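Local atomic coordinates of peptide-binding protein (PDB entry 6SQX), a protein that cleaves bacterial peptidoglycan as a secreted NlpC/P60 endopeptidase, probably by a cysteine-peptidase mechanism, and also carries an SH3-type domain. Residues H40-L43 with D44-I47; T52-Q55 with M56-F60; D137-S140 with C141-I144; E220-I223 with T224-R228; I444-A447 with F448-G451. All blocks are in the same frame, centred on the assembly; numbering follows the deposited sequence.

Contact 1 (H40-L43 with D44-I47). With EDO (1,2-ethanediol), chain G.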
loop_
_atom_site.group_PDB
_atom_site.type_symbol
_atom_site.label_atom_id
_atom_site.label_comp_id
_atom_site.label_asym_id
_atom_site.label_seq_id
_atom_site.Cartn_x
_atom_site.Cartn_y
_atom_site.Cartn_z
ATOM N N HIS A 40 -17.847 -4.317 23.952
ATOM C CA HIS A 40 -18.309 -3.025 24.445
ATOM C C HIS A 40 -17.310 -2.423 25.425
ATOM O O HIS A 40 -17.017 -1.224 25.364
ATOM C CB HIS A 40 -19.713 -3.110 25.043
ATOM C CG HIS A 40 -20.393 -1.777 25.121
ATOM N ND1 HIS A 40 -20.579 -1.100 26.309
ATOM C CD2 HIS A 40 -20.891 -0.974 24.149
ATOM C CE1 HIS A 40 -21.177 0.055 26.066
ATOM N NE2 HIS A 40 -21.376 0.157 24.764
ATOM N N LYS A 41 -16.715 -3.255 26.279
ATOM C CA LYS A 41 -15.760 -2.745 27.254
ATOM C C LYS A 41 -14.485 -2.222 26.606
ATOM O O LYS A 41 -13.791 -1.408 27.219
ATOM C CB LYS A 41 -15.431 -3.816 28.293
ATOM C CG LYS A 41 -14.624 -4.987 27.761
ATOM C CD LYS A 41 -14.289 -5.962 28.885
ATOM C CE LYS A 41 -13.362 -7.069 28.400
ATOM N NZ LYS A 41 -12.036 -6.540 27.961
ATOM N N ASP A 42 -14.165 -2.651 25.378
ATOM C CA ASP A 42 -12.983 -2.140 24.705
ATOM C C ASP A 42 -13.258 -0.870 23.914
ATOM O O ASP A 42 -12.304 -0.214 23.485
ATOM C CB ASP A 42 -12.408 -3.191 23.748
ATOM C CG ASP A 42 -11.733 -4.337 24.467
ATOM O OD1 ASP A 42 -11.331 -4.152 25.633
ATOM O OD2 ASP A 42 -11.601 -5.423 23.853
ATOM N N LEU A 43 -14.535 -0.524 23.698
ATOM C CA LEU A 43 -14.867 0.617 22.849
ATOM C C LEU A 43 -14.020 1.834 23.181
ATOM O O LEU A 43 -13.418 2.457 22.295
ATOM C CB LEU A 43 -16.338 0.971 23.028
ATOM C CG LEU A 43 -17.347 0.451 22.028
ATOM C CD1 LEU A 43 -18.619 1.208 22.266
ATOM C CD2 LEU A 43 -16.849 0.611 20.589
ATOM N N ASP A 44 -13.940 2.165 24.470
ATOM C CA ASP A 44 -13.292 3.375 24.941
ATOM C C ASP A 44 -11.790 3.220 25.159
ATOM O O ASP A 44 -11.166 4.152 25.665
ATOM C CB ASP A 44 -13.945 3.833 26.246
ATOM C CG ASP A 44 -15.409 4.154 26.072
ATOM O OD1 ASP A 44 -15.730 5.002 25.205
ATOM O OD2 ASP A 44 -16.237 3.547 26.786
ATOM N N LYS A 45 -11.198 2.082 24.808
ATOM C CA LYS A 45 -9.783 1.857 25.076
ATOM C C LYS A 45 -8.919 2.149 23.851
ATOM O O LYS A 45 -9.392 2.190 22.708
ATOM C CB LYS A 45 -9.527 0.416 25.527
ATOM C CG LYS A 45 -10.188 0.019 26.860
ATOM C CD LYS A 45 -9.898 -1.441 27.135
ATOM C CE LYS A 45 -10.687 -1.989 28.308
ATOM N NZ LYS A 45 -10.666 -3.478 28.294
ATOM N N ASN A 46 -7.628 2.342 24.114
ATOM C CA ASN A 46 -6.625 2.381 23.063
ATOM C C ASN A 46 -6.031 0.993 22.863
ATOM O O ASN A 46 -5.876 0.216 23.810
ATOM C CB ASN A 46 -5.516 3.378 23.398
ATOM C CG ASN A 46 -5.993 4.810 23.360
ATOM O OD1 ASN A 46 -6.896 5.151 22.605
ATOM N ND2 ASN A 46 -5.403 5.655 24.202
ATOM N N ILE A 47 -5.682 0.695 21.611
ATOM C CA ILE A 47 -5.192 -0.641 21.268
ATOM C C ILE A 47 -3.782 -0.861 21.809
ATOM O O ILE A 47 -3.427 -1.973 22.216
ATOM C CB ILE A 47 -5.272 -0.877 19.748
ATOM C CG1 ILE A 47 -6.689 -0.597 19.264
ATOM C CG2 ILE A 47 -4.833 -2.281 19.379
ATOM C CD1 ILE A 47 -6.933 -0.894 17.804
HETATM C C1 EDO G . -10.327 -6.699 20.539
HETATM O O1 EDO G . -10.666 -8.076 20.386
HETATM C C2 EDO G . -11.580 -5.837 20.480
HETATM O O2 EDO G . -12.487 -6.139 21.561
#
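Lys45 closes a salt bridge on Asp42, its NZ lying 2.8 Å from Asp42 OD1 and meeting that oxygen nearly end-on to the C-O bond. The same oxygen has a second, weaker claimant: Lys41 NZ stands 3.4 Å from Asp42 OD1, so one carboxylate oxygen faces two ammonium groups. The other oxygen is used differently. Asp42 OD2 accepts a 2.6 Å hydrogen bond from O2 of a 1,2-ethanediol, probably a crystallisation additive, and a weak one from Ser39 OG.

Beneath the side chains the backbone makes a type I beta turn from Asp42 to Lys45, closed by Lys45 N to Asp42 O at 2.9 Å. Lys45 leaves the turn with CG anti to its carbonyl carbon (chi1 -64°) and stays extended from there, which carries it back across the turn toward Asp42. On the way its CE passes 3.3 Å from Lys41 O, and its CD packs beside Asp42 OD1. Lys41 reaches the same carboxylate by another route, with a kink in its last torsion (chi4 63°) that turns NZ toward Asp42.

The turn belongs to the loop between strand 23-25 and helix 50-64. It rests against the start of helix 298-308, where Asp42 touches Tyr298 and Leu43 touches Lys299, and Lys45 makes a backbone hydrogen bond with Tyr298.

The two ammonium nitrogens, Lys41 NZ and Lys45 NZ, are 3.4 Å apart, a closeness that the shared carboxylate probably makes tolerable; the pair of positive charges should in turn favour the ionised form of Asp42.

Contact 2 (T52-Q55 with M56-F60)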
loop_
_atom_site.group_PDB
_atom_site.type_symbol
_atom_site.label_atom_id
_atom_site.label_comp_id
_atom_site.label_asym_id
_atom_site.label_seq_id
_atom_site.Cartn_x
_atom_site.Cartn_y
_atom_site.Cartn_z
ATOM N N THR A 52 4.144 2.682 23.851
ATOM C CA THR A 52 4.323 1.940 22.615
ATOM C C THR A 52 4.021 2.815 21.407
ATOM O O THR A 52 4.752 2.779 20.410
ATOM C CB THR A 52 3.434 0.697 22.642
ATOM O OG1 THR A 52 3.831 -0.140 23.742
ATOM C CG2 THR A 52 3.578 -0.074 21.339
ATOM N N ILE A 53 2.932 3.588 21.458
ATOM C CA ILE A 53 2.604 4.426 20.302
ATOM C C ILE A 53 3.665 5.511 20.101
ATOM O O ILE A 53 3.967 5.876 18.955
ATOM C CB ILE A 53 1.150 4.964 20.357
ATOM C CG1 ILE A 53 0.712 5.544 18.989
ATOM C CG2 ILE A 53 1.000 6.051 21.407
ATOM C CD1 ILE A 53 0.729 4.544 17.845
ATOM N N ARG A 54 4.255 6.026 21.191
ATOM C CA ARG A 54 5.333 6.995 21.048
ATOM C C ARG A 54 6.518 6.381 20.301
ATOM O O ARG A 54 7.077 7.002 19.392
ATOM C CB ARG A 54 5.771 7.514 22.423
ATOM C CG ARG A 54 6.986 8.413 22.334
ATOM C CD ARG A 54 7.543 8.752 23.719
ATOM N NE ARG A 54 8.904 9.284 23.638
ATOM C CZ ARG A 54 9.561 9.837 24.656
ATOM N NH1 ARG A 54 10.800 10.288 24.482
ATOM N NH2 ARG A 54 8.982 9.942 25.849
ATOM N N GLN A 55 6.906 5.147 20.654
ATOM C CA GLN A 55 8.002 4.503 19.939
ATOM C C GLN A 55 7.639 4.275 18.478
ATOM O O GLN A 55 8.467 4.491 17.576
ATOM C CB GLN A 55 8.350 3.168 20.593
ATOM C CG GLN A 55 8.669 3.246 22.090
ATOM C CD GLN A 55 9.694 4.324 22.442
ATOM O OE1 GLN A 55 10.805 4.339 21.904
ATOM N NE2 GLN A 55 9.321 5.232 23.358
ATOM N N MET A 56 6.391 3.856 18.211
ATOM C CA MET A 56 5.967 3.656 16.830
ATOM C C MET A 56 5.974 4.973 16.057
ATOM O O MET A 56 6.349 5.011 14.875
ATOM C CB MET A 56 4.551 3.049 16.794
ATOM C CG MET A 56 4.493 1.612 17.282
ATOM S SD MET A 56 2.793 1.107 17.429
ATOM C CE MET A 56 2.987 -0.663 17.597
ATOM N N ASN A 57 5.526 6.060 16.702
ATOM C CA ASN A 57 5.468 7.346 16.007
ATOM C C ASN A 57 6.878 7.871 15.715
ATOM O O ASN A 57 7.111 8.461 14.658
ATOM C CB ASN A 57 4.720 8.387 16.845
ATOM C CG ASN A 57 3.212 8.152 16.968
ATOM O OD1 ASN A 57 2.602 8.751 17.882
ATOM N ND2 ASN A 57 2.607 7.327 16.081
ATOM N N GLU A 58 7.832 7.663 16.640
ATOM C CA GLU A 58 9.214 8.059 16.364
ATOM C C GLU A 58 9.774 7.277 15.182
ATOM O O GLU A 58 10.439 7.841 14.296
ATOM C CB GLU A 58 10.071 7.864 17.613
ATOM C CG GLU A 58 9.801 8.939 18.649
ATOM C CD GLU A 58 10.547 8.698 19.936
ATOM O OE1 GLU A 58 11.490 7.864 19.912
ATOM O OE2 GLU A 58 10.205 9.342 20.955
ATOM N N TYR A 59 9.506 5.972 15.138
ATOM C CA TYR A 59 9.961 5.186 14.000
ATOM C C TYR A 59 9.326 5.693 12.716
ATOM O O TYR A 59 10.014 5.885 11.712
ATOM C CB TYR A 59 9.672 3.699 14.223
ATOM C CG TYR A 59 10.092 2.784 13.112
ATOM C CD1 TYR A 59 11.433 2.606 12.803
ATOM C CD2 TYR A 59 9.144 2.069 12.367
ATOM C CE1 TYR A 59 11.828 1.744 11.795
ATOM C CE2 TYR A 59 9.524 1.203 11.347
ATOM C CZ TYR A 59 10.880 1.042 11.053
ATOM O OH TYR A 59 11.261 0.189 10.046
ATOM N N PHE A 60 8.000 5.949 12.742
ATOM C CA PHE A 60 7.331 6.508 11.571
ATOM C C PHE A 60 8.034 7.771 11.068
ATOM O O PHE A 60 8.275 7.921 9.864
ATOM C CB PHE A 60 5.839 6.772 11.864
ATOM C CG PHE A 60 5.078 7.279 10.677
ATOM C CD1 PHE A 60 5.173 8.617 10.288
ATOM C CD2 PHE A 60 4.258 6.417 9.948
ATOM C CE1 PHE A 60 4.513 9.076 9.149
ATOM C CE2 PHE A 60 3.580 6.872 8.821
ATOM C CZ PHE A 60 3.710 8.217 8.424
#
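Arg54 and Glu58 slant across one another, one helical turn apart, with the guanidinium and carboxylate planes 61° from each other. Arg54 NE makes the salt bridge, 3.0 Å from Glu58 OE2, and its N-H points almost straight at that oxygen (173°). The oxygen sits at the guanidinium edge, close to its plane; seen from Glu58, the nitrogen comes in on the syn side but 31° out of the carboxylate plane. Both chains are extended, Arg54 from CG to NE and Glu58 beyond CG, which lets their ends meet and also brings OE2 beside Arg54 CG.

Thr52 and Met56 run side by side and point the same way, with Thr52 CG2 3.8 Å from Met56 CE. The Thr52 methyl is anti to the backbone N, leaving OG1 for its hydrogen bond with Asp49 OD1. Ile53 instead meets Met56 at about a right angle, its CD1 4.0 Å from Met56 SD.

All of this lies on helix 50-64, and the pairs follow its i to i+3 and i to i+4 spacing. Regular backbone bonds run beneath them, such as Asn57 N to Ile53 O at 2.7 Å and Met56 N to Thr52 O at 2.9 Å.

Ile53 crosses Asn57 obliquely, and its CD1 comes 3.8 Å from Asn57 ND2. That amide nitrogen gives its hydrogen bonds to the carbonyl oxygens of Phe335 and Gly336, tying this side of the helix to the loop after helix 326-334. On another side of the helix, Met56 and Tyr59 both touch Thr476.

Contact 3 (D137-S140 with C141-I144)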
loop_
_atom_site.group_PDB
_atom_site.type_symbol
_atom_site.label_atom_id
_atom_site.label_comp_id
_atom_site.label_asym_id
_atom_site.label_seq_id
_atom_site.Cartn_x
_atom_site.Cartn_y
_atom_site.Cartn_z
ATOM N N ASP A 137 23.254 19.380 -5.231
ATOM C CA ASP A 137 24.069 20.244 -4.375
ATOM C C ASP A 137 23.204 20.909 -3.301
ATOM O O ASP A 137 22.046 21.270 -3.541
ATOM C CB ASP A 137 24.784 21.310 -5.210
ATOM C CG ASP A 137 25.858 20.728 -6.125
ATOM O OD1 ASP A 137 26.550 19.764 -5.722
ATOM O OD2 ASP A 137 26.014 21.242 -7.256
ATOM N N ASN A 138 23.748 21.024 -2.086
ATOM C CA ASN A 138 22.993 21.572 -0.939
ATOM C C ASN A 138 21.648 20.866 -0.739
ATOM O O ASN A 138 20.648 21.483 -0.367
ATOM C CB ASN A 138 22.778 23.077 -1.053
ATOM C CG ASN A 138 24.067 23.828 -1.274
ATOM O OD1 ASN A 138 25.020 23.688 -0.500
ATOM N ND2 ASN A 138 24.117 24.619 -2.349
ATOM N N HIS A 139 21.622 19.561 -0.997
ATOM C CA HIS A 139 20.410 18.752 -0.836
ATOM C C HIS A 139 19.240 19.267 -1.671
ATOM O O HIS A 139 18.074 19.071 -1.308
ATOM C CB HIS A 139 20.022 18.620 0.641
ATOM C CG HIS A 139 21.119 18.080 1.503
ATOM N ND1 HIS A 139 21.535 16.767 1.440
ATOM C CD2 HIS A 139 21.879 18.671 2.454
ATOM C CE1 HIS A 139 22.521 16.578 2.304
ATOM N NE2 HIS A 139 22.749 17.718 2.930
ATOM N N SER A 140 19.511 19.844 -2.834
ATOM C CA SER A 140 18.440 20.418 -3.647
ATOM C C SER A 140 17.509 19.380 -4.261
ATOM O O SER A 140 16.449 19.759 -4.771
ATOM C CB SER A 140 19.018 21.304 -4.757
ATOM O OG SER A 140 19.843 20.567 -5.665
ATOM N N CYS A 141 17.859 18.106 -4.227
ATOM C CA CYS A 141 17.004 17.066 -4.794
ATOM C C CYS A 141 15.960 16.567 -3.803
ATOM O O CYS A 141 15.158 15.701 -4.165
ATOM C CB CYS A 141 17.844 15.901 -5.366
ATOM S SG CYS A 141 18.777 14.950 -4.129
ATOM N N ARG A 142 15.970 17.055 -2.564
ATOM C CA ARG A 142 14.835 16.782 -1.690
ATOM C C ARG A 142 13.582 17.381 -2.294
ATOM O O ARG A 142 13.619 18.459 -2.889
ATOM C CB ARG A 142 15.080 17.402 -0.315
ATOM C CG ARG A 142 16.260 16.729 0.414
ATOM C CD ARG A 142 16.632 17.379 1.747
ATOM N NE ARG A 142 17.694 16.590 2.361
ATOM C CZ ARG A 142 18.496 17.016 3.328
ATOM N NH1 ARG A 142 18.396 18.257 3.811
ATOM N NH2 ARG A 142 19.411 16.178 3.810
ATOM N N GLY A 143 12.468 16.658 -2.145
ATOM C CA GLY A 143 11.243 17.105 -2.776
ATOM C C GLY A 143 9.981 16.645 -2.084
ATOM O O GLY A 143 10.011 16.086 -0.978
ATOM N N ILE A 144 8.849 16.898 -2.740
ATOM C CA ILE A 144 7.542 16.577 -2.178
ATOM C C ILE A 144 6.576 16.278 -3.317
ATOM O O ILE A 144 6.679 16.849 -4.409
ATOM C CB ILE A 144 7.074 17.728 -1.245
ATOM C CG1 ILE A 144 5.960 17.264 -0.293
ATOM C CG2 ILE A 144 6.636 18.973 -2.026
ATOM C CD1 ILE A 144 5.744 18.218 0.864
#
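The guanidinium of Arg142 lies flat on the imidazole of His139, their planes only 4° apart and their centres 3.7 Å from each other. His139 CG sits over the middle of the guanidinium, 3.3 Å above its plane, whereas Arg142 NH2 lies over the ring face toward the rim and comes 3.2 Å from His139 ND1. That short approach is made from above the ring and does not have the angle of a hydrogen bond. NH2 instead forms a salt bridge with Asp70, which also touches His139, and a weak hydrogen bond to Ser69 O.

Both side chains leave the backbone the same way, with CG anti to the carbonyl carbon (chi1 -55° for His139, -66° for Arg142), and Arg142 then stays extended to NE, so the two run side by side. A type I beta turn from His139 to Arg142 brings their starting points together, closed by Arg142 N to His139 O at 3.2 Å.

The turn leads into strand 142-145, which lies between strands 186-192 and 215-217 in an antiparallel sheet, consistent with the SH3-type domain. Just before that strand, Cys141 is joined by a disulfide to Cys136.

With one face taken by the imidazole, Arg142 NH2 still holds Asp70; the positive charge above the ring would probably disfavour protonation of His139, though the nearby Asp70 carboxylate should offset part of that effect.

Contact 4 (E220-I223 with T224-R228); sequences ESFI and TQWKR
Thr224 N donates to Glu220 O across 2.9 Å, the first of four successive i to i+4 bonds. Gln225 N to Ser221 O and Trp226 N to Phe222 O follow at 2.9 Å each, and Lys227 N to Ile223 O is longer at 3.2 Å. Together they build the short helix that begins at Glu220, whose start is also held by Asp219 OD1, hydrogen-bonded to Phe222 N.

On one side of this helix Phe222 and Trp226 lie alongside each other. Both put CG anti to the backbone N (chi1 -177° and 179°), which sends the two rings off in the same direction. They meet rim to rim, with Phe222 CE1 3.7 Å from Trp226 CE3 and the planes inclined by 28°; neither ring covers the other's face.

Beyond the pair, Phe222 packs on Ala277 and Leu279 of strand 277-281, Trp226 takes Trp68 edge-to-face, and both touch Ile144 of strand 142-145. The helix thereby joins two antiparallel sheets.

Buried as it is, the indole still has a polar partner, since its NE1 is hydrogen-bonded to Tyr65 OH; the aromatic side can therefore pack inward without stranding that N-H.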
loop_
_atom_site.group_PDB
_atom_site.type_symbol
_atom_site.label_atom_id
_atom_site.label_comp_id
_atom_site.label_asym_id
_atom_site.label_seq_id
_atom_site.Cartn_x
_atom_site.Cartn_y
_atom_site.Cartn_z
ATOM N N GLU A 220 15.640 24.325 2.045
ATOM C CA GLU A 220 15.847 24.162 3.479
ATOM C C GLU A 220 14.768 24.883 4.275
ATOM O O GLU A 220 14.258 24.354 5.273
ATOM C CB GLU A 220 17.247 24.650 3.864
ATOM C CG GLU A 220 17.592 24.316 5.302
ATOM C CD GLU A 220 19.029 24.659 5.656
ATOM O OE1 GLU A 220 19.718 25.306 4.830
ATOM O OE2 GLU A 220 19.471 24.279 6.765
ATOM N N SER A 221 14.412 26.092 3.849
ATOM C CA SER A 221 13.387 26.846 4.565
ATOM C C SER A 221 12.053 26.111 4.546
ATOM O O SER A 221 11.330 26.101 5.561
ATOM C CB SER A 221 13.252 28.254 3.984
ATOM O OG SER A 221 14.421 29.022 4.249
ATOM N N PHE A 222 11.708 25.501 3.407
ATOM C CA PHE A 222 10.464 24.744 3.323
ATOM C C PHE A 222 10.426 23.648 4.386
ATOM O O PHE A 222 9.402 23.440 5.065
ATOM C CB PHE A 222 10.286 24.164 1.904
ATOM C CG PHE A 222 8.994 23.427 1.725
ATOM C CD1 PHE A 222 8.847 22.115 2.161
ATOM C CD2 PHE A 222 7.910 24.063 1.129
ATOM C CE1 PHE A 222 7.617 21.434 1.984
ATOM C CE2 PHE A 222 6.699 23.403 0.953
ATOM C CZ PHE A 222 6.551 22.084 1.373
ATOM N N ILE A 223 11.526 22.906 4.518
ATOM C CA ILE A 223 11.572 21.802 5.470
ATOM C C ILE A 223 11.549 22.319 6.902
ATOM O O ILE A 223 10.830 21.781 7.751
ATOM C CB ILE A 223 12.798 20.924 5.186
ATOM C CG1 ILE A 223 12.625 20.215 3.852
ATOM C CG2 ILE A 223 13.008 19.913 6.290
ATOM C CD1 ILE A 223 13.889 19.414 3.433
ATOM N N THR A 224 12.320 23.372 7.191
ATOM C CA THR A 224 12.297 23.983 8.519
ATOM C C THR A 224 10.882 24.405 8.908
ATOM O O THR A 224 10.423 24.145 10.032
ATOM C CB THR A 224 13.250 25.188 8.560
ATOM O OG1 THR A 224 14.594 24.739 8.341
ATOM C CG2 THR A 224 13.189 25.899 9.927
ATOM N N GLN A 225 10.180 25.077 7.998
ATOM C CA GLN A 225 8.846 25.547 8.336
ATOM C C GLN A 225 7.860 24.385 8.428
ATOM O O GLN A 225 6.973 24.390 9.290
ATOM C CB GLN A 225 8.390 26.567 7.294
ATOM C CG GLN A 225 9.208 27.846 7.284
ATOM C CD GLN A 225 9.355 28.442 8.680
ATOM O OE1 GLN A 225 8.364 28.611 9.402
ATOM N NE2 GLN A 225 10.599 28.753 9.074
ATOM N N TRP A 226 8.019 23.366 7.570
ATOM C CA TRP A 226 7.135 22.198 7.630
ATOM C C TRP A 226 7.100 21.621 9.044
ATOM O O TRP A 226 6.025 21.348 9.597
ATOM C CB TRP A 226 7.639 21.137 6.647
ATOM C CG TRP A 226 6.823 19.906 6.651
ATOM C CD1 TRP A 226 6.921 18.835 7.515
ATOM C CD2 TRP A 226 5.782 19.589 5.727
ATOM N NE1 TRP A 226 5.974 17.874 7.179
ATOM C CE2 TRP A 226 5.286 18.302 6.068
ATOM C CE3 TRP A 226 5.230 20.261 4.627
ATOM C CZ2 TRP A 226 4.246 17.690 5.356
ATOM C CZ3 TRP A 226 4.205 19.644 3.902
ATOM C CH2 TRP A 226 3.718 18.367 4.278
ATOM N N LYS A 227 8.276 21.459 9.656
ATOM C CA LYS A 227 8.397 20.859 10.980
ATOM C C LYS A 227 7.805 21.701 12.095
ATOM O O LYS A 227 7.661 21.196 13.212
ATOM C CB LYS A 227 9.871 20.579 11.297
ATOM C CG LYS A 227 10.474 19.523 10.404
ATOM C CD LYS A 227 11.956 19.299 10.738
ATOM C CE LYS A 227 12.156 19.058 12.240
ATOM N NZ LYS A 227 13.412 18.304 12.584
ATOM N N ARG A 228 7.470 22.957 11.842
ATOM C CA ARG A 228 6.883 23.785 12.886
ATOM C C ARG A 228 5.370 23.719 12.909
ATOM O O ARG A 228 4.769 24.185 13.892
ATOM C CB ARG A 228 7.341 25.244 12.753
ATOM C CG ARG A 228 8.838 25.416 12.987
ATOM C CD ARG A 228 9.282 26.845 12.789
ATOM N NE ARG A 228 10.740 26.950 12.904
ATOM C CZ ARG A 228 11.447 28.041 12.620
ATOM N NH1 ARG A 228 12.767 28.026 12.752
ATOM N NH2 ARG A 228 10.839 29.146 12.203
#

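Contact 5 (I444-A447 with F448-G451)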
loop_
_atom_site.group_PDB
_atom_site.type_symbol
_atom_site.label_atom_id
_atom_site.label_comp_id
_atom_site.label_asym_id
_atom_site.label_seq_id
_atom_site.Cartn_x
_atom_site.Cartn_y
_atom_site.Cartn_z
ATOM N N ILE A 444 -10.968 -17.268 3.422
ATOM C CA ILE A 444 -11.912 -16.594 2.523
ATOM C C ILE A 444 -12.580 -17.621 1.627
ATOM O O ILE A 444 -11.911 -18.368 0.909
ATOM C CB ILE A 444 -11.199 -15.556 1.632
ATOM C CG1 ILE A 444 -10.470 -14.501 2.449
ATOM C CG2 ILE A 444 -12.240 -14.893 0.691
ATOM C CD1 ILE A 444 -9.588 -13.610 1.574
ATOM N N GLY A 445 -13.921 -17.615 1.588
ATOM C CA GLY A 445 -14.642 -18.493 0.699
ATOM C C GLY A 445 -14.735 -19.951 1.109
ATOM O O GLY A 445 -15.386 -20.730 0.395
ATOM N N ASP A 446 -14.147 -20.343 2.240
ATOM C CA ASP A 446 -14.218 -21.749 2.651
ATOM C C ASP A 446 -15.660 -22.206 2.788
ATOM O O ASP A 446 -15.966 -23.383 2.547
ATOM C CB ASP A 446 -13.506 -21.977 3.991
ATOM C CG ASP A 446 -11.995 -22.107 3.873
ATOM O OD1 ASP A 446 -11.450 -22.044 2.763
ATOM O OD2 ASP A 446 -11.371 -22.286 4.933
ATOM N N ALA A 447 -16.559 -21.287 3.148
ATOM C CA ALA A 447 -17.963 -21.630 3.293
ATOM C C ALA A 447 -18.591 -22.084 1.988
ATOM O O ALA A 447 -19.611 -22.784 2.028
ATOM C CB ALA A 447 -18.742 -20.422 3.825
ATOM N N PHE A 448 -18.002 -21.736 0.849
ATOM C CA PHE A 448 -18.533 -22.036 -0.473
ATOM C C PHE A 448 -17.835 -23.220 -1.124
ATOM O O PHE A 448 -18.127 -23.556 -2.282
ATOM C CB PHE A 448 -18.433 -20.788 -1.354
ATOM C CG PHE A 448 -18.968 -19.561 -0.685
ATOM C CD1 PHE A 448 -20.281 -19.520 -0.222
ATOM C CD2 PHE A 448 -18.165 -18.436 -0.502
ATOM C CE1 PHE A 448 -20.771 -18.375 0.448
ATOM C CE2 PHE A 448 -18.659 -17.295 0.128
ATOM C CZ PHE A 448 -19.965 -17.274 0.618
ATOM N N THR A 449 -16.960 -23.893 -0.374
ATOM C CA THR A 449 -16.169 -24.980 -0.941
ATOM C C THR A 449 -17.060 -26.082 -1.495
ATOM O O THR A 449 -16.848 -26.559 -2.613
ATOM C CB THR A 449 -15.240 -25.539 0.128
ATOM O OG1 THR A 449 -14.323 -24.512 0.537
ATOM C CG2 THR A 449 -14.447 -26.730 -0.420
ATOM N N GLU A 450 -18.072 -26.499 -0.724
ATOM C CA GLU A 450 -18.930 -27.586 -1.177
ATOM C C GLU A 450 -19.696 -27.193 -2.438
ATOM O O GLU A 450 -19.735 -27.951 -3.409
ATOM C CB GLU A 450 -19.883 -28.011 -0.065
ATOM C CG GLU A 450 -20.756 -29.176 -0.416
ATOM C CD GLU A 450 -21.736 -29.522 0.683
ATOM O OE1 GLU A 450 -21.702 -28.875 1.767
ATOM O OE2 GLU A 450 -22.555 -30.439 0.451
ATOM N N GLY A 451 -20.282 -25.987 -2.460
ATOM C CA GLY A 451 -21.019 -25.556 -3.643
ATOM C C GLY A 451 -20.132 -25.436 -4.870
ATOM O O GLY A 451 -20.514 -25.837 -5.974
HETATM O O HOH W 1 -11.942 -24.853 1.634
HETATM O O HOH W 2 -18.402 -25.704 2.050
#
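Thr449 grips Asp446 O twice, through OG1 at 2.8 Å and through its backbone N at 3.1 Å, both donors arriving from the same face of the carbonyl plane. This is the compact part of the contact. The hydroxyl can double up on the backbone bond because Thr449 holds OG1 anti to its carbonyl carbon, beside its own N (chi1 -63°). Next to it, Phe448 N donates to Gly445 O at 2.8 Å. The Phe448 ring folds back over the same turn: its CD2 comes 3.7 Å from Gly445 CA, where the glycine has a positive phi, and Ala447 CB lies over one face of the ring.

Phe448 is the N-cap residue of helix 449-453, reached through a 3-10 turn from the loop after strand 438-441. Pro27 and Glu29 also touch its side chain, and Glu29 OE2 accepts a hydrogen bond from Gly445 N.

The other side is wet. One water donates to Thr449 OG1 at 2.6 Å and weakly to Asp446 OD1, whose stronger partner is Ser461 OG. A second accepts from Glu450 N at 2.9 Å and donates weakly to Ala447 O.

Asp446 O is taken by Thr449 and too far for Glu450 N, so water meets that amide at the start of the helix, while the threonine hydroxyl reinforces the bend just before it.

All five contacts are local, each within one continuous run of chain, but their settings differ. Contacts 3 and 4 are partly buried and the only two that touch: Ile144 packs on Phe222 and Trp226, and Arg142 CD lies 3.8 Å from Ile223 CD1, joining strand 142-145 to helix 220-226. Contacts 1, 2 and 5 are at the surface. Contacts 1 and 2 follow each other in sequence, loop then helix 50-64, with centres about 20 Å apart; both rely on salt bridges. Contact 5, across the chain's centre from contacts 3 and 4, relies on hydroxyl, backbone and water bonds, whereas contact 4 turns aromatic rings inward and contact 3 stacks a charge on a ring.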